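Local coordinates for protein putative alpha-N-acetylgalactosaminidase (Bacillus halodurans C-125, PDB 3CC1) that probably releases terminal alpha-linked N-acetylgalactosamine from glycoconjugates by hydrolysis, using a TIM-type barrel joined to a C-terminal beta sandwich, at residues Cys73-Glu76 / Tyr77-Leu81; Gly95-Pro98 / Leu99-Ile103; Ser408-Pro411 / Ser412-Phe415. All coordinates share one frame; numbering follows the deposited sequence.

The three contacts come in series along the chain and show how short-range contacts shape different parts of a two-domain glycosidase. Contact 1 is a tight turn in the long loop between strand 49-52 and helix 97-105, and contact 2 is the first turn of that helix, so both shape one connection of the barrel, from strand 49-52 to its parallel neighbour 109-115. Their centres lie about 18 Å apart, their nearest atoms about 6 Å. Contact 3 joins strands 404-409 and 415-419 of the separate C-terminal beta sandwich, across the chain's centre; its centre is about 63 Å from contact 1 and about 54 Å from contact 2, an independent local structure.

Contact 1: residues Cys73-Glu76 / Tyr77-Leu81; sequences CMDE and YGRLL
D75 and R79 meet across a hairpin-like reversal, where one carboxylate grips three N-H groups of the turn. With chi1 at 76°, D75 CG sits between its own backbone N and carbonyl carbon, which folds the carboxylate back over the chain that follows. D75 OD1 then accepts from Y77 N (2.8 Å), closing an Asx turn, and from R79 N (3.0 Å); the two donors arrive from opposite faces of the carboxylate plane. D75 OD2 offers its syn lone pair to R79 NE at 2.8 Å, and NE points at it almost within the guanidinium plane, although the two flat groups are turned 41° apart. R79 NH2 adds a weak fourth bond, and together these should limit the carboxylate's rotation.

G78 N to D75 O closes a type I beta turn, and the positive phi of G78 suits a glycine. D75 N to R79 O and L81 N to C73 O pair the two arms around the single M74-L80 bridge. At the tip, E76 CG lies over one face of the Y77 ring, 3.8 Å from its centroid, as a CH-pi contact; a water links E76 OE1 to Y77 OH. With CG anti to the backbone N (chi1 -161°) and the chain extended at chi2, the selenomethionine M74 brings its SE 3.9 Å from G78 CA; the bend at chi3 turns only CE.

M74 packs on helix 120-125 and on P119, while R79 reaches helix 162-175, where its NH1 bonds to S168 O and its chain touches L169 and L172.

Contact 2: residues Gly95-Pro98 / Leu99-Ile103; sequences GFKP and LSDAI
The first turn of helix 97-105 gives a compact example of how a barrel helix starts: F96 stands just ahead of it and its carbonyl begins the series of i to i+4 bonds. S100 N meets F96 O at 3.0 Å and nearly along the C=O axis. D101 N follows on K97 O and A102 N on P98 O, while P98, having no N-H to give, fits this opening turn without costing a bond. A water bonded to G95 O also accepts from L99 N, a donor at the helix start.

Two side-chain pairs flank this backbone. F96 and L99 project together from the helix start, L99 CD2 coming within 3.9 Å of F96 CD1; the leucine reaches there with CG anti to its backbone N (chi1 -178°). On the more exposed flank the chain of K97 bends at chi2 (55°) and crosses over D101, bringing CE to 3.4 Å from D101 OD1 and NZ to a long salt-bridge distance of 3.6 Å. A water ties this arrangement together, accepting from K97 NZ (2.9 Å) and donating to D101 OD1 and S100 OG (both 2.7 Å). S100 OG is also hydrogen-bonded to W176 O. With an alanine in place of K97, the D101 carboxylate would probably lose its nearby positive charge and the bridging water one of its three partners, leaving the carboxylate freer to turn.

The inner flank is strongly aromatic, F96 meeting F87, F110 and W176 edge-to-face, and L99 packs on V31 and L32 of helix 28-41. Between parallel neighbours 49-52 and 109-115, this helix makes the beta-alpha-beta crossover characteristic of a TIM-type barrel.

Contact 3: residues Ser408-Pro411 / Ser412-Phe415; sequences SLAP and SESF
A410 and E413 close a type I beta turn in which E413 N donates to A410 O at 3.0 Å, and the directions of 408-411 and 412-415 differ by 131°. The glutamate also reaches back to the residue that opens the turn. Its CG is anti to the carbonyl carbon (chi1 -54°) and the chain runs extended beyond CG, so that OE1 receives A410 N at 2.9 Å with an N-H...O angle of 162°, from above the carboxylate plane. A410 and E413 are therefore joined twice, once backbone to backbone and once backbone to side chain, and the methyl of A410 packs beside the carboxylate, its CB 3.7 Å from E413 OE1. A water further supports this oxygen and bridges it to S408 OG, so the carboxylate of an exposed residue is held from two directions.

In the C-terminal beta sandwich, the turn carries the chain from strand 404-409, an outermost strand of its antiparallel sheet, to strand 415-419. L409 is backbone-bonded to V395 of the neighbouring strand 395-399, whereas F415 bonds to F384 of strand 380-384, so the loop passes from one set of strands to another.

The side chains of L409 and E413 run antiparallel alongside each other, L409 CD1 lying 3.6 Å from E413 CB. The other leucine methyl, L409 CD2, touches F415 CB at 3.9 Å, the two side chains lying roughly perpendicular; the F415 side chain leads away from the turn and also packs on L397. The buried L409 also packs on F384 and L386. A second water donates to both A410 O and E413 O, bridging the carbonyls of the turn's first and last residues.

Contact 1: residues Cys73-Glu76 / Tyr77-Leu81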
ATOM      1  N   CYS A  73      -5.374   6.036 -44.430  1.00 23.42           N
ATOM      2  CA  CYS A  73      -6.304   6.745 -45.297  1.00 24.32           C
ATOM      3  C   CYS A  73      -6.385   8.163 -44.796  1.00 23.27           C
ATOM      4  O   CYS A  73      -6.669   8.391 -43.643  1.00 22.61           O
ATOM      5  CB  CYS A  73      -7.688   6.123 -45.247  1.00 24.30           C
ATOM      6  SG  CYS A  73      -7.688   4.455 -45.859  1.00 30.44           S
HETATM    7  N   MSE A  74      -6.090   9.108 -45.667  1.00 22.92           N
HETATM    8  CA  MSE A  74      -5.908  10.474 -45.225  1.00 24.15           C
HETATM    9  C   MSE A  74      -6.195  11.418 -46.389  1.00 24.17           C
HETATM   10  O   MSE A  74      -5.812  11.120 -47.506  1.00 22.92           O
HETATM   11  CB  MSE A  74      -4.448  10.671 -44.769  1.00 24.42           C
HETATM   12  CG  MSE A  74      -4.209  11.902 -43.865  1.00 25.58           C
HETATM   13 SE   MSE A  74      -2.301  12.053 -43.450  0.75 19.63          SE
HETATM   14  CE  MSE A  74      -1.549  12.617 -45.116  1.00 19.81           C
ATOM     15  N   ASP A  75      -6.808  12.568 -46.110  1.00 23.97           N
ATOM     16  CA  ASP A  75      -7.038  13.562 -47.137  1.00 24.02           C
ATOM     17  C   ASP A  75      -5.826  14.443 -47.336  1.00 24.66           C
ATOM     18  O   ASP A  75      -4.786  14.271 -46.705  1.00 23.46           O
ATOM     19  CB  ASP A  75      -8.344  14.340 -46.928  1.00 24.54           C
ATOM     20  CG  ASP A  75      -8.294  15.388 -45.834  1.00 25.76           C
ATOM     21  OD1 ASP A  75      -7.190  15.760 -45.385  1.00 24.84           O
ATOM     22  OD2 ASP A  75      -9.402  15.891 -45.455  1.00 26.92           O
ATOM     23  N   GLU A  76      -5.937  15.332 -48.314  1.00 25.01           N
ATOM     24  CA  GLU A  76      -4.816  16.162 -48.713  1.00 25.82           C
ATOM     25  C   GLU A  76      -4.420  17.197 -47.679  1.00 24.76           C
ATOM     26  O   GLU A  76      -3.388  17.818 -47.814  1.00 24.94           O
ATOM     27  CB  GLU A  76      -5.075  16.850 -50.070  1.00 26.63           C
ATOM     28  CG  GLU A  76      -6.418  17.471 -50.268  1.00 30.85           C
ATOM     29  CD  GLU A  76      -6.861  17.421 -51.767  1.00 34.75           C
ATOM     30  OE1 GLU A  76      -6.397  18.289 -52.560  1.00 34.78           O
ATOM     31  OE2 GLU A  76      -7.677  16.526 -52.113  1.00 32.10           O
ATOM     32  N   TYR A  77      -5.245  17.371 -46.654  1.00 23.98           N
ATOM     33  CA  TYR A  77      -5.005  18.380 -45.598  1.00 23.81           C
ATOM     34  C   TYR A  77      -4.611  17.705 -44.290  1.00 23.44           C
ATOM     35  O   TYR A  77      -4.700  18.287 -43.228  1.00 23.19           O
ATOM     36  CB  TYR A  77      -6.253  19.235 -45.396  1.00 25.00           C
ATOM     37  CG  TYR A  77      -6.724  19.821 -46.699  1.00 25.63           C
ATOM     38  CD1 TYR A  77      -5.967  20.766 -47.363  1.00 25.10           C
ATOM     39  CD2 TYR A  77      -7.918  19.396 -47.276  1.00 28.85           C
ATOM     40  CE1 TYR A  77      -6.374  21.282 -48.576  1.00 27.72           C
ATOM     41  CE2 TYR A  77      -8.346  19.921 -48.489  1.00 30.22           C
ATOM     42  CZ  TYR A  77      -7.556  20.855 -49.127  1.00 28.72           C
ATOM     43  OH  TYR A  77      -8.026  21.380 -50.306  1.00 32.99           O
ATOM     44  N   GLY A  78      -4.216  16.444 -44.385  1.00 22.35           N
ATOM     45  CA  GLY A  78      -3.650  15.753 -43.241  1.00 22.22           C
ATOM     46  C   GLY A  78      -4.703  15.242 -42.271  1.00 22.28           C
ATOM     47  O   GLY A  78      -4.404  14.933 -41.112  1.00 22.70           O
ATOM     48  N   ARG A  79      -5.925  15.113 -42.769  1.00 22.34           N
ATOM     49  CA  ARG A  79      -7.042  14.558 -42.005  1.00 21.66           C
ATOM     50  C   ARG A  79      -7.347  13.101 -42.315  1.00 22.23           C
ATOM     51  O   ARG A  79      -7.676  12.725 -43.444  1.00 22.51           O
ATOM     52  CB  ARG A  79      -8.293  15.404 -42.238  1.00 21.65           C
ATOM     53  CG  ARG A  79      -8.044  16.897 -42.018  1.00 23.45           C
ATOM     54  CD  ARG A  79      -9.318  17.717 -42.070  1.00 24.69           C
ATOM     55  NE  ARG A  79      -9.911  17.685 -43.403  1.00 22.90           N
ATOM     56  CZ  ARG A  79     -10.939  18.430 -43.790  1.00 24.11           C
ATOM     57  NH1 ARG A  79     -11.511  19.282 -42.955  1.00 22.44           N
ATOM     58  NH2 ARG A  79     -11.387  18.323 -45.029  1.00 25.21           N
ATOM     59  N   LEU A  80      -7.315  12.285 -41.266  1.00 22.22           N
ATOM     60  CA  LEU A  80      -7.534  10.868 -41.394  1.00 21.86           C
ATOM     61  C   LEU A  80      -8.998  10.564 -41.820  1.00 21.10           C
ATOM     62  O   LEU A  80      -9.933  11.264 -41.450  1.00 21.33           O
ATOM     63  CB  LEU A  80      -7.137  10.136 -40.108  1.00 22.30           C
ATOM     64  CG  LEU A  80      -5.672  10.171 -39.674  1.00 23.50           C
ATOM     65  CD1 LEU A  80      -5.534   9.705 -38.215  1.00 23.17           C
ATOM     66  CD2 LEU A  80      -4.868   9.314 -40.654  1.00 22.68           C
ATOM     67  N   LEU A  81      -9.119   9.538 -42.651  1.00 21.00           N
ATOM     68  CA  LEU A  81     -10.369   9.125 -43.314  1.00 21.89           C
ATOM     69  C   LEU A  81     -10.636   7.644 -43.076  1.00 21.98           C
ATOM     70  O   LEU A  81      -9.718   6.880 -42.785  1.00 20.75           O
ATOM     71  CB  LEU A  81     -10.277   9.384 -44.836  1.00 21.48           C
ATOM     72  CG  LEU A  81      -9.896  10.775 -45.362  1.00 21.93           C
ATOM     73  CD1 LEU A  81      -9.794  10.742 -46.920  1.00 16.81           C
ATOM     74  CD2 LEU A  81     -10.880  11.808 -44.882  1.00 20.90           C
TER
HETATM   75  O   HOH W   1      -7.642  20.781 -52.781  1.00 38.27           O

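Contact 2: residues Gly95-Pro98 / Leu99-Ile103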
ATOM      1  N   GLY A  95     -17.046   9.728 -46.647  1.00 24.98           N
ATOM      2  CA  GLY A  95     -16.582   9.627 -45.269  1.00 24.09           C
ATOM      3  C   GLY A  95     -17.593   8.854 -44.443  1.00 23.82           C
ATOM      4  O   GLY A  95     -18.241   7.929 -44.931  1.00 24.33           O
ATOM      5  N   PHE A  96     -17.756   9.269 -43.204  1.00 23.23           N
ATOM      6  CA  PHE A  96     -18.683   8.596 -42.292  1.00 23.45           C
ATOM      7  C   PHE A  96     -20.129   9.129 -42.431  1.00 23.13           C
ATOM      8  O   PHE A  96     -20.994   8.734 -41.690  1.00 24.15           O
ATOM      9  CB  PHE A  96     -18.223   8.738 -40.831  1.00 23.41           C
ATOM     10  CG  PHE A  96     -17.200   7.709 -40.387  1.00 22.38           C
ATOM     11  CD1 PHE A  96     -17.340   6.383 -40.715  1.00 22.79           C
ATOM     12  CD2 PHE A  96     -16.127   8.082 -39.583  1.00 22.97           C
ATOM     13  CE1 PHE A  96     -16.420   5.445 -40.263  1.00 24.72           C
ATOM     14  CE2 PHE A  96     -15.201   7.146 -39.142  1.00 25.82           C
ATOM     15  CZ  PHE A  96     -15.357   5.831 -39.486  1.00 24.23           C
ATOM     16  N   LYS A  97     -20.391  10.010 -43.384  1.00 23.62           N
ATOM     17  CA  LYS A  97     -21.744  10.611 -43.487  1.00 24.48           C
ATOM     18  C   LYS A  97     -22.832   9.547 -43.720  1.00 24.48           C
ATOM     19  O   LYS A  97     -23.835   9.565 -43.065  1.00 24.40           O
ATOM     20  CB  LYS A  97     -21.794  11.740 -44.509  1.00 24.89           C
ATOM     21  CG  LYS A  97     -23.156  12.520 -44.590  1.00 26.98           C
ATOM     22  CD  LYS A  97     -23.562  13.058 -43.238  1.00 30.63           C
ATOM     23  CE  LYS A  97     -24.753  14.060 -43.291  1.00 34.66           C
ATOM     24  NZ  LYS A  97     -25.064  14.510 -41.831  1.00 37.61           N
ATOM     25  N   PRO A  98     -22.616   8.582 -44.623  1.00 24.41           N
ATOM     26  CA  PRO A  98     -23.664   7.596 -44.824  1.00 24.37           C
ATOM     27  C   PRO A  98     -23.929   6.718 -43.589  1.00 23.68           C
ATOM     28  O   PRO A  98     -25.064   6.364 -43.297  1.00 23.56           O
ATOM     29  CB  PRO A  98     -23.141   6.761 -45.996  1.00 24.81           C
ATOM     30  CG  PRO A  98     -22.233   7.690 -46.732  1.00 25.56           C
ATOM     31  CD  PRO A  98     -21.595   8.531 -45.665  1.00 24.94           C
ATOM     32  N   LEU A  99     -22.882   6.388 -42.873  1.00 23.24           N
ATOM     33  CA  LEU A  99     -22.983   5.535 -41.699  1.00 22.65           C
ATOM     34  C   LEU A  99     -23.715   6.270 -40.582  1.00 22.11           C
ATOM     35  O   LEU A  99     -24.597   5.721 -39.989  1.00 22.00           O
ATOM     36  CB  LEU A  99     -21.580   5.055 -41.250  1.00 23.03           C
ATOM     37  CG  LEU A  99     -21.499   4.103 -40.055  1.00 24.11           C
ATOM     38  CD1 LEU A  99     -22.430   2.893 -40.204  1.00 25.43           C
ATOM     39  CD2 LEU A  99     -20.064   3.683 -39.855  1.00 26.81           C
ATOM     40  N   SER A 100     -23.382   7.533 -40.363  1.00 22.46           N
ATOM     41  CA  SER A 100     -24.025   8.317 -39.341  1.00 22.83           C
ATOM     42  C   SER A 100     -25.472   8.565 -39.701  1.00 22.65           C
ATOM     43  O   SER A 100     -26.309   8.544 -38.833  1.00 22.30           O
ATOM     44  CB  SER A 100     -23.265   9.621 -39.045  1.00 22.29           C
ATOM     45  OG  SER A 100     -23.440  10.607 -40.029  1.00 24.61           O
ATOM     46  N   ASP A 101     -25.760   8.737 -40.995  1.00 23.58           N
ATOM     47  CA  ASP A 101     -27.135   8.897 -41.474  1.00 23.94           C
ATOM     48  C   ASP A 101     -27.952   7.651 -41.152  1.00 23.09           C
ATOM     49  O   ASP A 101     -29.090   7.737 -40.731  1.00 22.83           O
ATOM     50  CB  ASP A 101     -27.184   9.096 -43.004  1.00 24.87           C
ATOM     51  CG  ASP A 101     -26.928  10.554 -43.466  1.00 26.95           C
ATOM     52  OD1 ASP A 101     -26.887  11.500 -42.666  1.00 29.55           O
ATOM     53  OD2 ASP A 101     -26.778  10.751 -44.692  1.00 30.80           O
ATOM     54  N   ALA A 102     -27.386   6.476 -41.415  1.00 22.71           N
ATOM     55  CA  ALA A 102     -28.072   5.219 -41.112  1.00 22.13           C
ATOM     56  C   ALA A 102     -28.355   5.094 -39.608  1.00 22.40           C
ATOM     57  O   ALA A 102     -29.404   4.602 -39.184  1.00 22.44           O
ATOM     58  CB  ALA A 102     -27.269   4.034 -41.573  1.00 21.83           C
ATOM     59  N   ILE A 103     -27.388   5.517 -38.806  1.00 23.09           N
ATOM     60  CA  ILE A 103     -27.476   5.411 -37.344  1.00 22.05           C
ATOM     61  C   ILE A 103     -28.547   6.394 -36.846  1.00 22.63           C
ATOM     62  O   ILE A 103     -29.369   6.030 -36.011  1.00 21.45           O
ATOM     63  CB  ILE A 103     -26.107   5.627 -36.657  1.00 22.96           C
ATOM     64  CG1 ILE A 103     -25.160   4.416 -36.945  1.00 22.40           C
ATOM     65  CG2 ILE A 103     -26.280   5.803 -35.143  1.00 20.99           C
ATOM     66  CD1 ILE A 103     -23.730   4.675 -36.615  1.00 21.95           C
TER
HETATM   67  O   HOH W   2     -19.982   5.956 -44.153  1.00 22.97           O
HETATM   68  O   HOH W   3     -25.670  12.102 -40.326  1.00 29.09           O

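Contact 3: residues Ser408-Pro411 / Ser412-Phe415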
ATOM      1  N   SER A 408     -37.587  -4.322   6.488  1.00 23.60           N
ATOM      2  CA  SER A 408     -37.579  -2.952   6.949  1.00 23.73           C
ATOM      3  C   SER A 408     -36.326  -2.783   7.802  1.00 23.44           C
ATOM      4  O   SER A 408     -35.702  -3.780   8.197  1.00 24.74           O
ATOM      5  CB  SER A 408     -38.865  -2.650   7.711  1.00 24.84           C
ATOM      6  OG  SER A 408     -38.766  -3.181   9.009  1.00 27.37           O
ATOM      7  N   LEU A 409     -35.885  -1.546   7.996  1.00 21.80           N
ATOM      8  CA  LEU A 409     -34.698  -1.284   8.779  1.00 21.64           C
ATOM      9  C   LEU A 409     -34.915   0.015   9.514  1.00 21.17           C
ATOM     10  O   LEU A 409     -35.236   1.023   8.889  1.00 21.20           O
ATOM     11  CB  LEU A 409     -33.458  -1.190   7.864  1.00 21.81           C
ATOM     12  CG  LEU A 409     -32.133  -0.992   8.604  1.00 22.17           C
ATOM     13  CD1 LEU A 409     -31.755  -2.284   9.388  1.00 20.51           C
ATOM     14  CD2 LEU A 409     -31.014  -0.548   7.584  1.00 20.86           C
ATOM     15  N   ALA A 410     -34.752  -0.035  10.837  1.00 20.14           N
ATOM     16  CA  ALA A 410     -34.950   1.091  11.739  1.00 21.12           C
ATOM     17  C   ALA A 410     -33.604   1.745  12.030  1.00 21.16           C
ATOM     18  O   ALA A 410     -32.552   1.103  11.907  1.00 20.96           O
ATOM     19  CB  ALA A 410     -35.602   0.603  13.070  1.00 19.67           C
ATOM     20  N   PRO A 411     -33.605   3.024  12.413  1.00 22.37           N
ATOM     21  CA  PRO A 411     -32.306   3.630  12.711  1.00 23.49           C
ATOM     22  C   PRO A 411     -31.499   2.903  13.831  1.00 25.66           C
ATOM     23  O   PRO A 411     -30.249   2.965  13.871  1.00 24.42           O
ATOM     24  CB  PRO A 411     -32.701   5.037  13.154  1.00 24.05           C
ATOM     25  CG  PRO A 411     -33.947   5.297  12.464  1.00 23.18           C
ATOM     26  CD  PRO A 411     -34.694   4.002  12.531  1.00 23.46           C
ATOM     27  N   SER A 412     -32.193   2.193  14.716  1.00 26.88           N
ATOM     28  CA  SER A 412     -31.491   1.523  15.807  1.00 29.31           C
ATOM     29  C   SER A 412     -30.914   0.160  15.427  1.00 30.08           C
ATOM     30  O   SER A 412     -30.373  -0.524  16.288  1.00 31.04           O
ATOM     31  CB  SER A 412     -32.426   1.315  16.990  1.00 30.15           C
ATOM     32  OG  SER A 412     -33.581   0.585  16.585  1.00 32.05           O
ATOM     33  N   GLU A 413     -31.053  -0.248  14.162  1.00 30.62           N
ATOM     34  CA  GLU A 413     -30.645  -1.583  13.709  1.00 30.23           C
ATOM     35  C   GLU A 413     -29.477  -1.564  12.754  1.00 29.46           C
ATOM     36  O   GLU A 413     -29.114  -0.547  12.220  1.00 29.88           O
ATOM     37  CB  GLU A 413     -31.806  -2.284  13.002  1.00 30.69           C
ATOM     38  CG  GLU A 413     -33.065  -2.348  13.812  1.00 33.14           C
ATOM     39  CD  GLU A 413     -34.244  -2.991  13.075  1.00 35.64           C
ATOM     40  OE1 GLU A 413     -34.529  -2.690  11.888  1.00 29.47           O
ATOM     41  OE2 GLU A 413     -34.946  -3.782  13.743  1.00 42.50           O
ATOM     42  N   SER A 414     -28.879  -2.722  12.551  1.00 29.14           N
ATOM     43  CA  SER A 414     -27.914  -2.920  11.482  1.00 29.94           C
ATOM     44  C   SER A 414     -28.460  -3.879  10.482  1.00 28.84           C
ATOM     45  O   SER A 414     -28.996  -4.906  10.849  1.00 31.45           O
ATOM     46  CB  SER A 414     -26.636  -3.543  11.991  1.00 30.38           C
ATOM     47  OG  SER A 414     -25.915  -2.578  12.687  1.00 35.08           O
ATOM     48  N   PHE A 415     -28.336  -3.555   9.221  1.00 26.87           N
ATOM     49  CA  PHE A 415     -28.624  -4.515   8.188  1.00 26.28           C
ATOM     50  C   PHE A 415     -27.386  -5.385   8.016  1.00 26.32           C
ATOM     51  O   PHE A 415     -26.266  -4.865   8.004  1.00 26.21           O
ATOM     52  CB  PHE A 415     -28.990  -3.796   6.890  1.00 25.93           C
ATOM     53  CG  PHE A 415     -29.217  -4.720   5.726  1.00 26.26           C
ATOM     54  CD1 PHE A 415     -30.360  -5.488   5.643  1.00 24.14           C
ATOM     55  CD2 PHE A 415     -28.263  -4.856   4.727  1.00 25.93           C
ATOM     56  CE1 PHE A 415     -30.545  -6.349   4.569  1.00 24.31           C
ATOM     57  CE2 PHE A 415     -28.466  -5.714   3.664  1.00 25.62           C
ATOM     58  CZ  PHE A 415     -29.606  -6.440   3.581  1.00 23.24           C
TER
HETATM   59  O   HOH W   4     -37.348  -2.611  11.177  1.00 36.91           O
HETATM   60  O   HOH W   5     -29.984   1.456  10.604  1.00 18.85           O
HETATM   61  O   HOH W   6     -28.127   1.314  14.705  1.00 35.19           O